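Local coordinates for protein Abbfa_003403 (Acinetobacter baumannii, PDB 4ZXH) that probably activates an amino acid as its adenylate, loads it onto a carrier-domain phosphopantetheine, forms a peptide bond and releases the product, as a four-domain nonribosomal peptide synthetase, at residues A520-A525 against I601-V606; D482-I487 against L616-I621. All blocks are in the same frame, centred on the assembly; numbering follows the deposited sequence.

Both contacts belong to the adenylation part of this synthetase, and together they illustrate how one long connection is packed through aromatic side chains, a lone tyrosine in contact 1 and a phenylalanine pair in contact 2. Their centres are about 18 Å apart, and both use the chain between strands 598-600 and 621-627: its start meets helix 509-525, its end the beginning of helix 483-494. They meet directly where Ala520 CB of contact 1 packs against Leu616 CD2 of contact 2, 3.7 Å away. Both are peripheral, their centres about 62 and 55 Å from that of the chain. The phosphopantetheine lies away from both, at the condensation domain. Contact 2 is the closer along the chain to the probable nucleotide-binding loop after strand 621-627.

Contact 1: A520-A525 against I601-V606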
ATOM      1  N   ALA A 520      12.465  56.904  13.591  1.00 37.02           N
ATOM      2  CA  ALA A 520      13.217  56.712  14.820  1.00 37.18           C
ATOM      3  C   ALA A 520      12.993  57.907  15.738  1.00 42.40           C
ATOM      4  O   ALA A 520      12.727  57.758  16.931  1.00 44.94           O
ATOM      5  CB  ALA A 520      14.691  56.522  14.523  1.00 27.81           C
ATOM      6  N   GLU A 521      13.072  59.100  15.163  1.00 43.41           N
ATOM      7  CA  GLU A 521      12.930  60.319  15.943  1.00 42.88           C
ATOM      8  C   GLU A 521      11.496  60.512  16.430  1.00 35.97           C
ATOM      9  O   GLU A 521      11.283  60.955  17.550  1.00 39.28           O
ATOM     10  CB  GLU A 521      13.394  61.529  15.132  1.00 46.43           C
ATOM     11  CG  GLU A 521      13.291  62.867  15.859  1.00 60.20           C
ATOM     12  CD  GLU A 521      14.056  62.928  17.185  1.00 68.08           C
ATOM     13  OE1 GLU A 521      14.959  62.090  17.425  1.00 71.11           O
ATOM     14  OE2 GLU A 521      13.749  63.837  17.990  1.00 64.68           O
ATOM     15  N   TYR A 522      10.514  60.167  15.609  1.00 29.50           N
ATOM     16  CA  TYR A 522       9.129  60.217  16.055  1.00 29.46           C
ATOM     17  C   TYR A 522       8.930  59.360  17.312  1.00 41.50           C
ATOM     18  O   TYR A 522       8.295  59.794  18.284  1.00 36.10           O
ATOM     19  CB  TYR A 522       8.210  59.745  14.941  1.00 31.38           C
ATOM     20  CG  TYR A 522       6.732  60.030  15.144  1.00 41.91           C
ATOM     21  CD1 TYR A 522       6.279  61.323  15.326  1.00 39.91           C
ATOM     22  CD2 TYR A 522       5.783  59.007  15.083  1.00 48.75           C
ATOM     23  CE1 TYR A 522       4.934  61.601  15.479  1.00 48.85           C
ATOM     24  CE2 TYR A 522       4.423  59.278  15.239  1.00 49.66           C
ATOM     25  CZ  TYR A 522       4.014  60.583  15.436  1.00 56.15           C
ATOM     26  OH  TYR A 522       2.680  60.887  15.594  1.00 71.69           O
ATOM     27  N   LEU A 523       9.499  58.153  17.301  1.00 31.36           N
ATOM     28  CA  LEU A 523       9.346  57.234  18.420  1.00 26.80           C
ATOM     29  C   LEU A 523      10.088  57.745  19.672  1.00 33.55           C
ATOM     30  O   LEU A 523       9.541  57.743  20.775  1.00 37.14           O
ATOM     31  CB  LEU A 523       9.839  55.839  18.025  1.00 27.28           C
ATOM     32  CG  LEU A 523       9.029  55.074  16.969  1.00 27.95           C
ATOM     33  CD1 LEU A 523       9.765  53.817  16.478  1.00 25.58           C
ATOM     34  CD2 LEU A 523       7.666  54.697  17.521  1.00 31.63           C
ATOM     35  N   ARG A 524      11.330  58.184  19.506  1.00 27.62           N
ATOM     36  CA  ARG A 524      12.084  58.710  20.626  1.00 33.18           C
ATOM     37  C   ARG A 524      11.345  59.903  21.237  1.00 38.35           C
ATOM     38  O   ARG A 524      11.219  60.030  22.466  1.00 36.29           O
ATOM     39  CB  ARG A 524      13.488  59.128  20.181  1.00 28.79           C
ATOM     40  CG  ARG A 524      14.436  59.449  21.346  1.00 29.48           C
ATOM     41  CD  ARG A 524      15.544  60.361  20.910  1.00 30.54           C
ATOM     42  NE  ARG A 524      14.989  61.634  20.469  1.00 46.12           N
ATOM     43  CZ  ARG A 524      14.831  62.686  21.268  1.00 45.23           C
ATOM     44  NH1 ARG A 524      15.212  62.616  22.540  1.00 46.02           N
ATOM     45  NH2 ARG A 524      14.308  63.809  20.797  1.00 41.39           N
ATOM     46  N   ALA A 525      10.839  60.766  20.362  1.00 35.97           N
ATOM     47  CA  ALA A 525      10.243  62.024  20.789  1.00 40.60           C
ATOM     48  C   ALA A 525       8.928  61.792  21.525  1.00 36.04           C
ATOM     49  O   ALA A 525       8.416  62.695  22.179  1.00 37.46           O
ATOM     50  CB  ALA A 525      10.030  62.941  19.597  1.00 31.71           C
ATOM     51  N   ILE A 601       2.016  56.579  12.129  1.00 35.82           N
ATOM     52  CA  ILE A 601       3.294  56.646  11.417  1.00 45.31           C
ATOM     53  C   ILE A 601       3.326  57.720  10.321  1.00 47.56           C
ATOM     54  O   ILE A 601       4.397  58.177   9.916  1.00 50.01           O
ATOM     55  CB  ILE A 601       3.650  55.283  10.787  1.00 41.93           C
ATOM     56  CG1 ILE A 601       5.136  55.200  10.462  1.00 40.18           C
ATOM     57  CG2 ILE A 601       2.844  55.041   9.539  1.00 43.10           C
ATOM     58  CD1 ILE A 601       5.529  53.870   9.860  1.00 44.23           C
ATOM     59  N   ASN A 602       2.159  58.134   9.843  1.00 47.46           N
ATOM     60  CA  ASN A 602       2.115  59.182   8.831  1.00 53.21           C
ATOM     61  C   ASN A 602       2.473  60.541   9.421  1.00 56.43           C
ATOM     62  O   ASN A 602       2.832  61.462   8.688  1.00 68.37           O
ATOM     63  CB  ASN A 602       0.732  59.243   8.180  1.00 60.63           C
ATOM     64  CG  ASN A 602       0.389  57.976   7.402  1.00 62.72           C
ATOM     65  OD1 ASN A 602       1.219  57.443   6.658  1.00 63.94           O
ATOM     66  ND2 ASN A 602      -0.839  57.481   7.586  1.00 56.88           N
ATOM     67  N   GLN A 603       2.367  60.659  10.744  1.00 52.29           N
ATOM     68  CA  GLN A 603       2.638  61.909  11.452  1.00 48.41           C
ATOM     69  C   GLN A 603       4.113  62.065  11.711  1.00 46.62           C
ATOM     70  O   GLN A 603       4.580  63.138  12.085  1.00 59.10           O
ATOM     71  CB  GLN A 603       1.885  61.967  12.779  1.00 53.89           C
ATOM     72  CG  GLN A 603       0.407  62.178  12.621  1.00 63.98           C
ATOM     73  CD  GLN A 603       0.105  63.158  11.514  1.00 71.87           C
ATOM     74  OE1 GLN A 603      -0.292  62.762  10.416  1.00 73.71           O
ATOM     75  NE2 GLN A 603       0.325  64.446  11.782  1.00 74.53           N
ATOM     76  N   ALA A 604       4.843  60.976  11.532  1.00 47.84           N
ATOM     77  CA  ALA A 604       6.289  61.006  11.674  1.00 49.79           C
ATOM     78  C   ALA A 604       6.868  61.930  10.625  1.00 63.49           C
ATOM     79  O   ALA A 604       6.555  61.804   9.441  1.00 67.19           O
ATOM     80  CB  ALA A 604       6.876  59.606  11.539  1.00 30.78           C
ATOM     81  N   GLY A 605       7.703  62.869  11.046  1.00 72.56           N
ATOM     82  CA  GLY A 605       8.361  63.731  10.086  1.00 86.36           C
ATOM     83  C   GLY A 605       9.224  62.934   9.115  1.00 92.37           C
ATOM     84  O   GLY A 605       9.235  61.693   9.097  1.00 83.28           O
ATOM     85  N   VAL A 606       9.932  63.657   8.263  1.00 98.85           N
ATOM     86  CA  VAL A 606      11.077  63.075   7.593  1.00 92.99           C
ATOM     87  C   VAL A 606      12.247  63.921   8.095  1.00 80.25           C
ATOM     88  O   VAL A 606      12.123  65.136   8.307  1.00 78.46           O
ATOM     89  CB  VAL A 606      10.931  63.048   6.046  1.00 82.37           C
ATOM     90  CG1 VAL A 606      12.267  62.859   5.376  1.00 81.48           C
ATOM     91  CG2 VAL A 606       9.981  61.928   5.625  1.00 79.53           C
TER
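The Tyr522 ring turns one face to the backbone of the loop that carries Gln603 and Ala604. Ala604 CA stands 3.6 Å above the ring plane and the carbonyl carbon of Gln603 3.9 Å above it on the same face, both displaced from the middle toward the rim. His526, one turn further on, meets the tyrosine ring edge-to-face. The contacts run along the length of the side chain: at the root, Ala604 CB lies 3.6 Å from Tyr522 CG, whereas at the far end Gln603 CB comes to 3.7 Å from Tyr522 CZ. Tyr522 and Gln603 extend side by side in the same direction, with the amide plane turned 77° from the ring, so the glutamine contributes its aliphatic root while a bend at chi2 leads the amide away. What brings the phenol over the loop is its first torsion, -167°, which places CG opposite the backbone nitrogen. The setting is a parallel alpha/beta layer of the adenylation domain: helix 509-525 packs beside edge strand 598-600, where Leu599 touches both Tyr522 and Leu523, and the chain leaving that strand passes alongside the end of the helix, against Tyr522. Across this surface contact the adhesion is van der Waals in kind, and the CA atoms of Tyr522 and Ala604 approach to 5.3 Å. On the helix itself, Arg524 grips Glu521 side-on in a salt bridge through two nitrogens. Arg524 NH2 reaches Glu521 OE2 at 2.9 Å in a nearly straight bond lying in the guanidinium plane. Arg524 NE donates to Glu521 OE1 at 3.1 Å, tilted from that plane.

Contact 2: D482-I487 against L616-I621; sequences DLFAMI and LAFGDI
Phe484 and Phe618 form an offset stack, with the planes inclined by 29° and only the rims facing each other. Their centroids are 4.7 Å apart, and the closest point has Phe618 CE1 over the Phe484 face near its rim, 3.4 Å from Phe484 CG. The exchange is mutual: Phe484 CB sits over the face of Phe618 in a CH-pi contact, 3.8 Å from that ring's centroid. A first torsion of -164° swings the Phe484 ring off the helix toward the loop, where Leu616 CB meets its edge at 3.8 Å from Phe484 CE2. Leu483 CD2 approaches the edge of Phe618 more loosely, at 4.4 Å from Phe618 CE2. Trp552 and His641 add further rings around Phe618, and Ala553 of helix 543-553 backs both Phe484 and Leu616. Asp482 starts the helix as its N-cap: Asp482 OD1 accepts from Ala485 N, 3.1 Å away, from above the carboxylate plane. The cluster thus pins the first turn of helix 483-494 to the loop entering strand 621-627, which in adenylate-forming enzymes of the ANL family leads into the glycine- and serine-rich phosphate-binding loop, the A3 motif.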
ATOM      1  N   ASP A 482      27.382  43.761  11.979  1.00 54.49           N
ATOM      2  CA  ASP A 482      26.532  44.914  12.236  1.00 52.65           C
ATOM      3  C   ASP A 482      25.566  45.138  11.078  1.00 56.84           C
ATOM      4  O   ASP A 482      25.914  45.757  10.076  1.00 51.51           O
ATOM      5  CB  ASP A 482      27.401  46.151  12.459  1.00 50.93           C
ATOM      6  CG  ASP A 482      26.605  47.369  12.823  1.00 53.53           C
ATOM      7  OD1 ASP A 482      25.371  47.349  12.620  1.00 57.02           O
ATOM      8  OD2 ASP A 482      27.218  48.356  13.320  1.00 57.26           O
ATOM      9  N   LEU A 483      24.340  44.658  11.242  1.00 47.45           N
ATOM     10  CA  LEU A 483      23.331  44.784  10.207  1.00 44.78           C
ATOM     11  C   LEU A 483      23.065  46.235   9.822  1.00 46.32           C
ATOM     12  O   LEU A 483      22.956  46.547   8.640  1.00 48.01           O
ATOM     13  CB  LEU A 483      22.038  44.115  10.657  1.00 41.00           C
ATOM     14  CG  LEU A 483      20.846  44.244   9.717  1.00 43.66           C
ATOM     15  CD1 LEU A 483      21.206  43.749   8.332  1.00 50.29           C
ATOM     16  CD2 LEU A 483      19.690  43.437  10.266  1.00 43.28           C
ATOM     17  N   PHE A 484      22.983  47.118  10.814  1.00 47.76           N
ATOM     18  CA  PHE A 484      22.628  48.518  10.566  1.00 39.98           C
ATOM     19  C   PHE A 484      23.668  49.207   9.693  1.00 37.82           C
ATOM     20  O   PHE A 484      23.334  49.916   8.746  1.00 46.21           O
ATOM     21  CB  PHE A 484      22.486  49.277  11.887  1.00 40.61           C
ATOM     22  CG  PHE A 484      21.758  50.590  11.764  1.00 44.48           C
ATOM     23  CD1 PHE A 484      20.762  50.762  10.816  1.00 48.34           C
ATOM     24  CD2 PHE A 484      22.061  51.647  12.612  1.00 44.17           C
ATOM     25  CE1 PHE A 484      20.074  51.967  10.716  1.00 48.13           C
ATOM     26  CE2 PHE A 484      21.381  52.851  12.523  1.00 42.83           C
ATOM     27  CZ  PHE A 484      20.384  53.012  11.575  1.00 48.10           C
ATOM     28  N   ALA A 485      24.931  48.997  10.031  1.00 41.08           N
ATOM     29  CA  ALA A 485      26.037  49.602   9.304  1.00 49.30           C
ATOM     30  C   ALA A 485      26.012  49.183   7.837  1.00 50.50           C
ATOM     31  O   ALA A 485      26.261  49.994   6.951  1.00 60.98           O
ATOM     32  CB  ALA A 485      27.359  49.227   9.944  1.00 38.47           C
ATOM     33  N   MET A 486      25.694  47.917   7.592  1.00 40.33           N
ATOM     34  CA  MET A 486      25.590  47.395   6.239  1.00 45.12           C
ATOM     35  C   MET A 486      24.529  48.132   5.427  1.00 52.74           C
ATOM     36  O   MET A 486      24.750  48.464   4.260  1.00 64.56           O
ATOM     37  CB  MET A 486      25.264  45.906   6.262  1.00 43.70           C
ATOM     38  CG  MET A 486      26.350  45.016   6.827  1.00 37.89           C
ATOM     39  SD  MET A 486      25.960  43.280   6.505  1.00 51.93           S
ATOM     40  CE  MET A 486      26.192  43.227   4.729  1.00 45.01           C
ATOM     41  N   ILE A 487      23.380  48.382   6.047  1.00 48.06           N
ATOM     42  CA  ILE A 487      22.283  49.060   5.369  1.00 45.94           C
ATOM     43  C   ILE A 487      22.572  50.544   5.191  1.00 48.85           C
ATOM     44  O   ILE A 487      22.276  51.119   4.143  1.00 54.65           O
ATOM     45  CB  ILE A 487      20.953  48.866   6.114  1.00 39.50           C
ATOM     46  CG1 ILE A 487      20.560  47.389   6.072  1.00 41.57           C
ATOM     47  CG2 ILE A 487      19.852  49.676   5.465  1.00 34.63           C
ATOM     48  CD1 ILE A 487      19.190  47.103   6.605  1.00 40.39           C
ATOM     49  N   LEU A 616      21.199  56.885  16.689  1.00 68.16           N
ATOM     50  CA  LEU A 616      20.668  55.598  16.244  1.00 58.68           C
ATOM     51  C   LEU A 616      21.623  54.426  16.445  1.00 62.07           C
ATOM     52  O   LEU A 616      22.782  54.449  16.014  1.00 71.56           O
ATOM     53  CB  LEU A 616      20.272  55.674  14.772  1.00 46.59           C
ATOM     54  CG  LEU A 616      19.585  56.973  14.344  1.00 47.29           C
ATOM     55  CD1 LEU A 616      19.284  56.928  12.862  1.00 49.26           C
ATOM     56  CD2 LEU A 616      18.312  57.270  15.146  1.00 38.65           C
ATOM     57  N   ALA A 617      21.098  53.399  17.102  1.00 53.79           N
ATOM     58  CA  ALA A 617      21.814  52.163  17.385  1.00 49.06           C
ATOM     59  C   ALA A 617      20.795  51.108  17.732  1.00 45.85           C
ATOM     60  O   ALA A 617      19.890  51.372  18.514  1.00 49.88           O
ATOM     61  CB  ALA A 617      22.785  52.343  18.527  1.00 49.33           C
ATOM     62  N   PHE A 618      20.936  49.913  17.173  1.00 43.81           N
ATOM     63  CA  PHE A 618      20.017  48.832  17.509  1.00 35.87           C
ATOM     64  C   PHE A 618      20.116  48.476  18.994  1.00 37.34           C
ATOM     65  O   PHE A 618      21.118  48.769  19.641  1.00 47.29           O
ATOM     66  CB  PHE A 618      20.286  47.601  16.643  1.00 34.06           C
ATOM     67  CG  PHE A 618      19.882  47.768  15.197  1.00 32.84           C
ATOM     68  CD1 PHE A 618      19.454  48.995  14.711  1.00 38.47           C
ATOM     69  CD2 PHE A 618      19.916  46.692  14.327  1.00 34.83           C
ATOM     70  CE1 PHE A 618      19.078  49.151  13.375  1.00 40.21           C
ATOM     71  CE2 PHE A 618      19.536  46.840  12.987  1.00 41.38           C
ATOM     72  CZ  PHE A 618      19.116  48.075  12.512  1.00 35.11           C
ATOM     73  N   GLY A 619      19.054  47.890  19.543  1.00 41.93           N
ATOM     74  CA  GLY A 619      19.068  47.369  20.905  1.00 38.37           C
ATOM     75  C   GLY A 619      19.458  45.897  20.875  1.00 39.46           C
ATOM     76  O   GLY A 619      19.914  45.399  19.836  1.00 37.32           O
ATOM     77  N   ASP A 620      19.288  45.197  21.997  1.00 38.60           N
ATOM     78  CA  ASP A 620      19.605  43.766  22.054  1.00 34.83           C
ATOM     79  C   ASP A 620      18.541  42.894  21.363  1.00 37.66           C
ATOM     80  O   ASP A 620      18.875  41.988  20.597  1.00 41.80           O
ATOM     81  CB  ASP A 620      19.770  43.307  23.502  1.00 37.81           C
ATOM     82  CG  ASP A 620      21.071  43.788  24.133  1.00 56.17           C
ATOM     83  OD1 ASP A 620      22.066  43.992  23.398  1.00 59.70           O
ATOM     84  OD2 ASP A 620      21.089  43.963  25.374  1.00 62.09           O
ATOM     85  N   ILE A 621      17.272  43.169  21.646  1.00 33.70           N
ATOM     86  CA  ILE A 621      16.159  42.380  21.126  1.00 39.01           C
ATOM     87  C   ILE A 621      15.591  42.998  19.842  1.00 40.70           C
ATOM     88  O   ILE A 621      15.305  44.200  19.791  1.00 39.75           O
ATOM     89  CB  ILE A 621      15.026  42.251  22.176  1.00 32.21           C
ATOM     90  CG1 ILE A 621      15.578  41.739  23.502  1.00 33.37           C
ATOM     91  CG2 ILE A 621      13.950  41.311  21.705  1.00 30.15           C
ATOM     92  CD1 ILE A 621      16.130  40.343  23.417  1.00 31.94           C
TER